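Local coordinates for endoribonuclease L-PSP/chorismate mutase-like domain-containing protein (Shewanella oneidensis, PDB 2OTM), which is of unknown function but is a putative endoribonuclease of the trimeric YjgF-like family, at residues G65-I77 against D114-E126. Numbering follows the deposited sequence.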
ATOM      1  N   GLY B  65       1.529 -15.177  15.689  1.00 18.29           N
ATOM      2  CA  GLY B  65       1.416 -14.268  14.535  1.00 17.19           C
ATOM      3  C   GLY B  65       1.876 -14.939  13.255  1.00 17.81           C
ATOM      4  O   GLY B  65       1.272 -14.760  12.203  1.00 17.52           O
ATOM      5  N   TYR B  66       2.968 -15.683  13.337  1.00 17.57           N
ATOM      6  CA  TYR B  66       3.469 -16.440  12.177  1.00 17.40           C
ATOM      7  C   TYR B  66       2.381 -17.383  11.656  1.00 17.51           C
ATOM      8  O   TYR B  66       2.078 -17.430  10.471  1.00 18.65           O
ATOM      9  CB  TYR B  66       4.689 -17.244  12.592  1.00 20.38           C
ATOM     10  CG  TYR B  66       5.325 -18.048  11.487  1.00 19.24           C
ATOM     11  CD1 TYR B  66       4.796 -19.262  11.095  1.00 17.96           C
ATOM     12  CD2 TYR B  66       6.467 -17.592  10.827  1.00 17.52           C
ATOM     13  CE1 TYR B  66       5.389 -20.017  10.055  1.00 17.12           C
ATOM     14  CE2 TYR B  66       7.065 -18.354   9.809  1.00 15.59           C
ATOM     15  CZ  TYR B  66       6.512 -19.548   9.428  1.00 21.69           C
ATOM     16  OH  TYR B  66       7.085 -20.269   8.392  1.00 22.86           O
ATOM     17  N   ALA B  67       1.789 -18.123  12.575  1.00 18.42           N
ATOM     18  CA  ALA B  67       0.695 -19.066  12.250  1.00 18.24           C
ATOM     19  C   ALA B  67      -0.492 -18.308  11.656  1.00 19.55           C
ATOM     20  O   ALA B  67      -1.137 -18.781  10.683  1.00 19.51           O
ATOM     21  CB  ALA B  67       0.299 -19.824  13.503  1.00 18.50           C
ATOM     22  N   ALA B  68      -0.763 -17.107  12.198  1.00 18.68           N
ATOM     23  CA  ALA B  68      -1.866 -16.305  11.694  1.00 18.97           C
ATOM     24  C   ALA B  68      -1.636 -15.838  10.268  1.00 19.80           C
ATOM     25  O   ALA B  68      -2.524 -15.910   9.434  1.00 21.57           O
ATOM     26  CB  ALA B  68      -2.090 -15.105  12.585  1.00 16.55           C
ATOM     27  N   CYS B  69      -0.433 -15.372   9.976  1.00 20.19           N
ATOM     28  CA  CYS B  69      -0.128 -14.912   8.619  1.00 19.96           C
ATOM     29  C   CYS B  69      -0.095 -16.050   7.631  1.00 20.05           C
ATOM     30  O   CYS B  69      -0.437 -15.874   6.443  1.00 21.20           O
ATOM     31  CB  CYS B  69       1.178 -14.168   8.599  1.00 18.68           C
ATOM     32  SG  CYS B  69       1.098 -12.581   9.499  1.00 24.22           S
ATOM     33  N   ARG B  70       0.321 -17.214   8.110  1.00 20.17           N
ATOM     34  CA  ARG B  70       0.268 -18.434   7.296  1.00 19.50           C
ATOM     35  C   ARG B  70      -1.189 -18.762   6.943  1.00 21.12           C
ATOM     36  O   ARG B  70      -1.502 -19.065   5.783  1.00 21.09           O
ATOM     37  CB  ARG B  70       0.958 -19.585   8.038  1.00 20.01           C
ATOM     38  CG  ARG B  70       1.020 -20.916   7.300  1.00 20.85           C
ATOM     39  CD  ARG B  70       1.771 -21.966   8.142  1.00 25.83           C
ATOM     40  NE  ARG B  70       1.698 -23.327   7.563  1.00 26.73           N
ATOM     41  CZ  ARG B  70       2.564 -23.846   6.683  1.00 34.42           C
ATOM     42  NH1 ARG B  70       3.593 -23.156   6.231  1.00 29.19           N
ATOM     43  NH2 ARG B  70       2.395 -25.079   6.242  1.00 34.03           N
ATOM     44  N   LEU B  71      -2.088 -18.715   7.922  1.00 19.39           N
ATOM     45  CA  LEU B  71      -3.488 -19.046   7.687  1.00 20.31           C
ATOM     46  C   LEU B  71      -4.166 -18.013   6.772  1.00 20.06           C
ATOM     47  O   LEU B  71      -4.938 -18.379   5.879  1.00 22.74           O
ATOM     48  CB  LEU B  71      -4.241 -19.181   9.006  1.00 20.95           C
ATOM     49  CG  LEU B  71      -5.681 -19.653   8.973  1.00 18.60           C
ATOM     50  CD1 LEU B  71      -5.873 -20.966   8.178  1.00 20.09           C
ATOM     51  CD2 LEU B  71      -6.210 -19.731  10.418  1.00 18.27           C
ATOM     52  N   ALA B  72      -3.901 -16.728   6.994  1.00 18.53           N
ATOM     53  CA  ALA B  72      -4.418 -15.680   6.083  1.00 17.46           C
ATOM     54  C   ALA B  72      -3.940 -15.890   4.648  1.00 18.67           C
ATOM     55  O   ALA B  72      -4.685 -15.669   3.674  1.00 20.68           O
ATOM     56  CB  ALA B  72      -3.989 -14.283   6.603  1.00 15.64           C
ATOM     57  N   THR B  73      -2.694 -16.340   4.512  1.00 20.50           N
ATOM     58  CA  THR B  73      -2.110 -16.578   3.185  1.00 19.06           C
ATOM     59  C   THR B  73      -2.742 -17.829   2.555  1.00 20.39           C
ATOM     60  O   THR B  73      -2.988 -17.869   1.358  1.00 21.81           O
ATOM     61  CB  THR B  73      -0.595 -16.687   3.254  1.00 20.25           C
ATOM     62  OG1 THR B  73      -0.058 -15.455   3.790  1.00 17.27           O
ATOM     63  CG2 THR B  73      -0.028 -16.927   1.868  1.00 20.57           C
ATOM     64  N   LEU B  74      -3.038 -18.837   3.362  1.00 19.79           N
ATOM     65  CA  LEU B  74      -3.771 -19.992   2.843  1.00 22.55           C
ATOM     66  C   LEU B  74      -5.118 -19.560   2.307  1.00 21.76           C
ATOM     67  O   LEU B  74      -5.545 -20.042   1.257  1.00 21.46           O
ATOM     68  CB  LEU B  74      -3.955 -21.046   3.944  1.00 21.82           C
ATOM     69  CG  LEU B  74      -4.484 -22.405   3.515  1.00 28.67           C
ATOM     70  CD1 LEU B  74      -3.484 -23.094   2.549  1.00 22.68           C
ATOM     71  CD2 LEU B  74      -4.758 -23.252   4.750  1.00 26.33           C
ATOM     72  N   ASN B  75      -5.795 -18.663   3.028  1.00 20.84           N
ATOM     73  CA  ASN B  75      -7.040 -18.052   2.541  1.00 20.78           C
ATOM     74  C   ASN B  75      -6.830 -17.291   1.238  1.00 20.73           C
ATOM     75  O   ASN B  75      -7.593 -17.454   0.296  1.00 23.13           O
ATOM     76  CB  ASN B  75      -7.663 -17.120   3.604  1.00 20.87           C
ATOM     77  CG  ASN B  75      -8.521 -17.871   4.609  1.00 21.49           C
ATOM     78  OD1 ASN B  75      -9.745 -17.967   4.430  1.00 23.30           O
ATOM     79  ND2 ASN B  75      -7.887 -18.448   5.637  1.00 19.66           N
ATOM     80  N   ALA B  76      -5.770 -16.490   1.168  1.00 21.85           N
ATOM     81  CA  ALA B  76      -5.421 -15.771  -0.058  1.00 20.58           C
ATOM     82  C   ALA B  76      -5.174 -16.709  -1.246  1.00 22.58           C
ATOM     83  O   ALA B  76      -5.539 -16.396  -2.374  1.00 22.68           O
ATOM     84  CB  ALA B  76      -4.188 -14.861   0.181  1.00 19.02           C
ATOM     85  N   ILE B  77      -4.527 -17.837  -0.994  1.00 20.71           N
ATOM     86  CA  ILE B  77      -4.279 -18.852  -2.057  1.00 21.75           C
ATOM     87  C   ILE B  77      -5.598 -19.461  -2.514  1.00 22.27           C
ATOM     88  O   ILE B  77      -5.809 -19.691  -3.704  1.00 21.89           O
ATOM     89  CB  ILE B  77      -3.296 -19.931  -1.565  1.00 21.59           C
ATOM     90  CG1 ILE B  77      -1.915 -19.281  -1.324  1.00 20.56           C
ATOM     91  CG2 ILE B  77      -3.169 -21.077  -2.581  1.00 21.31           C
ATOM     92  CD1 ILE B  77      -0.867 -20.176  -0.589  1.00 19.40           C
ATOM     93  N   ASP B 114       6.683 -13.509   7.954  1.00 21.35           N
ATOM     94  CA  ASP B 114       7.337 -14.666   7.346  1.00 22.01           C
ATOM     95  C   ASP B 114       6.428 -15.881   7.299  1.00 21.14           C
ATOM     96  O   ASP B 114       6.680 -16.769   6.514  1.00 22.63           O
ATOM     97  CB  ASP B 114       8.638 -15.043   8.077  1.00 24.20           C
ATOM     98  CG  ASP B 114       9.812 -14.150   7.710  1.00 34.49           C
ATOM     99  OD1 ASP B 114       9.783 -13.502   6.633  1.00 30.22           O
ATOM    100  OD2 ASP B 114      10.763 -14.104   8.527  1.00 30.82           O
ATOM    101  N   GLY B 115       5.386 -15.941   8.131  1.00 20.76           N
ATOM    102  CA  GLY B 115       4.395 -17.017   8.011  1.00 20.31           C
ATOM    103  C   GLY B 115       3.758 -17.001   6.621  1.00 20.83           C
ATOM    104  O   GLY B 115       3.488 -18.050   6.033  1.00 22.14           O
ATOM    105  N   ALA B 116       3.496 -15.793   6.103  1.00 19.77           N
ATOM    106  CA  ALA B 116       3.013 -15.619   4.745  1.00 19.58           C
ATOM    107  C   ALA B 116       4.112 -15.926   3.727  1.00 20.12           C
ATOM    108  O   ALA B 116       3.913 -16.716   2.819  1.00 20.38           O
ATOM    109  CB  ALA B 116       2.474 -14.174   4.534  1.00 17.94           C
ATOM    110  N   SER B 117       5.257 -15.271   3.844  1.00 20.59           N
ATOM    111  CA  SER B 117       6.332 -15.433   2.858  1.00 20.24           C
ATOM    112  C   SER B 117       6.770 -16.880   2.727  1.00 21.17           C
ATOM    113  O   SER B 117       6.943 -17.368   1.605  1.00 20.66           O
ATOM    114  CB  SER B 117       7.521 -14.522   3.172  1.00 19.59           C
ATOM    115  OG  SER B 117       7.171 -13.141   3.054  1.00 19.53           O
ATOM    116  N   ASP B 118       6.917 -17.580   3.861  1.00 18.88           N
ATOM    117  CA  ASP B 118       7.395 -18.974   3.822  1.00 22.07           C
ATOM    118  C   ASP B 118       6.369 -19.863   3.130  1.00 21.61           C
ATOM    119  O   ASP B 118       6.744 -20.802   2.435  1.00 23.09           O
ATOM    120  CB  ASP B 118       7.637 -19.512   5.236  1.00 21.07           C
ATOM    121  CG  ASP B 118       8.827 -18.873   5.925  1.00 22.09           C
ATOM    122  OD1 ASP B 118       9.623 -18.172   5.263  1.00 21.19           O
ATOM    123  OD2 ASP B 118       8.973 -19.097   7.134  1.00 22.50           O
ATOM    124  N   LEU B 119       5.088 -19.623   3.341  1.00 21.96           N
ATOM    125  CA  LEU B 119       4.068 -20.473   2.682  1.00 21.76           C
ATOM    126  C   LEU B 119       4.062 -20.250   1.158  1.00 22.63           C
ATOM    127  O   LEU B 119       3.917 -21.190   0.367  1.00 21.41           O
ATOM    128  CB  LEU B 119       2.689 -20.222   3.252  1.00 24.56           C
ATOM    129  CG  LEU B 119       1.582 -21.161   2.750  1.00 27.04           C
ATOM    130  CD1 LEU B 119       1.749 -22.605   3.225  1.00 20.49           C
ATOM    131  CD2 LEU B 119       0.239 -20.577   3.178  1.00 23.38           C
ATOM    132  N   LEU B 120       4.257 -19.007   0.742  1.00 19.97           N
ATOM    133  CA  LEU B 120       4.301 -18.710  -0.700  1.00 21.47           C
ATOM    134  C   LEU B 120       5.446 -19.509  -1.364  1.00 22.26           C
ATOM    135  O   LEU B 120       5.269 -20.116  -2.436  1.00 23.09           O
ATOM    136  CB  LEU B 120       4.480 -17.225  -0.941  1.00 21.59           C
ATOM    137  CG  LEU B 120       3.285 -16.329  -0.555  1.00 21.27           C
ATOM    138  CD1 LEU B 120       3.558 -14.839  -0.812  1.00 21.61           C
ATOM    139  CD2 LEU B 120       2.023 -16.801  -1.330  1.00 21.89           C
ATOM    140  N   LEU B 121       6.591 -19.541  -0.707  1.00 23.16           N
ATOM    141  CA  LEU B 121       7.745 -20.294  -1.219  1.00 21.53           C
ATOM    142  C   LEU B 121       7.497 -21.804  -1.169  1.00 23.31           C
ATOM    143  O   LEU B 121       7.827 -22.514  -2.115  1.00 22.76           O
ATOM    144  CB  LEU B 121       8.998 -19.912  -0.443  1.00 23.71           C
ATOM    145  CG  LEU B 121       9.500 -18.478  -0.684  1.00 21.17           C
ATOM    146  CD1 LEU B 121      10.555 -18.096   0.334  1.00 30.18           C
ATOM    147  CD2 LEU B 121      10.008 -18.319  -2.095  1.00 23.19           C
ATOM    148  N   GLU B 122       6.892 -22.282  -0.092  1.00 23.13           N
ATOM    149  CA  GLU B 122       6.590 -23.707   0.067  1.00 25.06           C
ATOM    150  C   GLU B 122       5.636 -24.201  -1.018  1.00 25.66           C
ATOM    151  O   GLU B 122       5.837 -25.250  -1.636  1.00 26.64           O
ATOM    152  CB  GLU B 122       5.964 -23.918   1.429  1.00 26.16           C
ATOM    153  CG  GLU B 122       5.556 -25.343   1.772  1.00 35.97           C
ATOM    154  CD  GLU B 122       4.942 -25.435   3.174  1.00 43.75           C
ATOM    155  OE1 GLU B 122       5.049 -24.454   3.967  1.00 39.25           O
ATOM    156  OE2 GLU B 122       4.357 -26.494   3.471  1.00 50.04           O
ATOM    157  N   ILE B 123       4.612 -23.415  -1.309  1.00 23.34           N
ATOM    158  CA  ILE B 123       3.556 -23.864  -2.176  1.00 22.80           C
ATOM    159  C   ILE B 123       3.854 -23.567  -3.644  1.00 24.20           C
ATOM    160  O   ILE B 123       3.525 -24.393  -4.517  1.00 23.22           O
ATOM    161  CB  ILE B 123       2.188 -23.265  -1.747  1.00 25.47           C
ATOM    162  CG1 ILE B 123       1.831 -23.707  -0.318  1.00 23.80           C
ATOM    163  CG2 ILE B 123       1.040 -23.632  -2.715  1.00 22.37           C
ATOM    164  CD1 ILE B 123       1.861 -25.223  -0.074  1.00 21.81           C
ATOM    165  N   PHE B 124       4.454 -22.409  -3.931  1.00 22.38           N
ATOM    166  CA  PHE B 124       4.704 -22.012  -5.330  1.00 23.60           C
ATOM    167  C   PHE B 124       6.125 -22.196  -5.795  1.00 23.35           C
ATOM    168  O   PHE B 124       6.419 -22.006  -6.982  1.00 22.75           O
ATOM    169  CB  PHE B 124       4.256 -20.582  -5.591  1.00 22.57           C
ATOM    170  CG  PHE B 124       2.772 -20.417  -5.516  1.00 24.31           C
ATOM    171  CD1 PHE B 124       2.155 -20.157  -4.291  1.00 26.53           C
ATOM    172  CD2 PHE B 124       1.976 -20.602  -6.650  1.00 24.78           C
ATOM    173  CE1 PHE B 124       0.768 -20.039  -4.204  1.00 29.31           C
ATOM    174  CE2 PHE B 124       0.597 -20.471  -6.577  1.00 26.48           C
ATOM    175  CZ  PHE B 124      -0.012 -20.192  -5.350  1.00 28.45           C
ATOM    176  N   GLY B 125       7.011 -22.566  -4.886  1.00 23.89           N
ATOM    177  CA  GLY B 125       8.421 -22.706  -5.227  1.00 25.14           C
ATOM    178  C   GLY B 125       9.017 -21.432  -5.774  1.00 26.72           C
ATOM    179  O   GLY B 125       8.815 -20.339  -5.231  1.00 25.23           O
ATOM    180  N   GLU B 126       9.766 -21.553  -6.868  1.00 27.26           N
ATOM    181  CA  GLU B 126      10.406 -20.385  -7.441  1.00 26.90           C
ATOM    182  C   GLU B 126       9.386 -19.366  -7.890  1.00 26.30           C
ATOM    183  O   GLU B 126       9.674 -18.175  -7.859  1.00 27.38           O
ATOM    184  CB  GLU B 126      11.342 -20.778  -8.609  1.00 30.87           C
ATOM    185  CG  GLU B 126      12.620 -21.446  -8.151  1.00 38.32           C
ATOM    186  CD  GLU B 126      13.492 -20.533  -7.296  1.00 49.07           C
ATOM    187  OE1 GLU B 126      13.957 -19.504  -7.825  1.00 59.39           O
ATOM    188  OE2 GLU B 126      13.718 -20.844  -6.102  1.00 56.92           O
TER
HETATM  189  O   HOH W   1       4.422 -20.478   6.791  1.00 21.70           O
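Tyr66 donates its phenol proton to Asp118, with 2.6 Å between OH and OD2, and the carboxylate accepts it on the anti lone pair of OD2, its plane turned 56° from the ring. The other oxygen of Asp118 bonds to Asn26 of the second subunit, so this carboxylate ties the helix pair to the subunit interface. One turn along each helix, Arg70 NH1 makes a salt bridge to Glu122 OE1 through a nearly straight hydrogen bond (3.0 Å); OE1 lies in the guanidinium plane and is met on its syn side. A water links the two polar pairs: it donates to Gly115 O, accepts from Arg70 NH1 and gives a weak bond to Tyr66 OH. With CG anti to the backbone N (chi1 -179°), the Tyr66 ring lies over Gly115, whose CA stands 3.4 Å from the ring centroid in a CH-pi contact. A CB on Gly115 would clash with Tyr66 O, and the bare backbone lets the axes approach to 6.9 Å. Replacing Tyr66 by alanine would remove the ring over Gly115 and is likely to leave Asp118 OD2 without its phenol donor. Leu119 is the knob in a hole formed by Arg70, Thr73, Leu74 and Ile77: CD1 lies over a face of the guanidinium, while CD2 reaches Ile77 CD1 at 3.9 Å. Farther along, Ile77 CD1 meets the edge of the Phe124 ring. Segments 65-77 and 114-124 cross at -48°, and their helices, 62-84 and 109-124, pack on the sheet of this α+β, chorismate mutase-like fold, Thr73 touching strand 146-153 and Leu120 strand 92-100, while helix 6-12 covers Leu74 and Ile123.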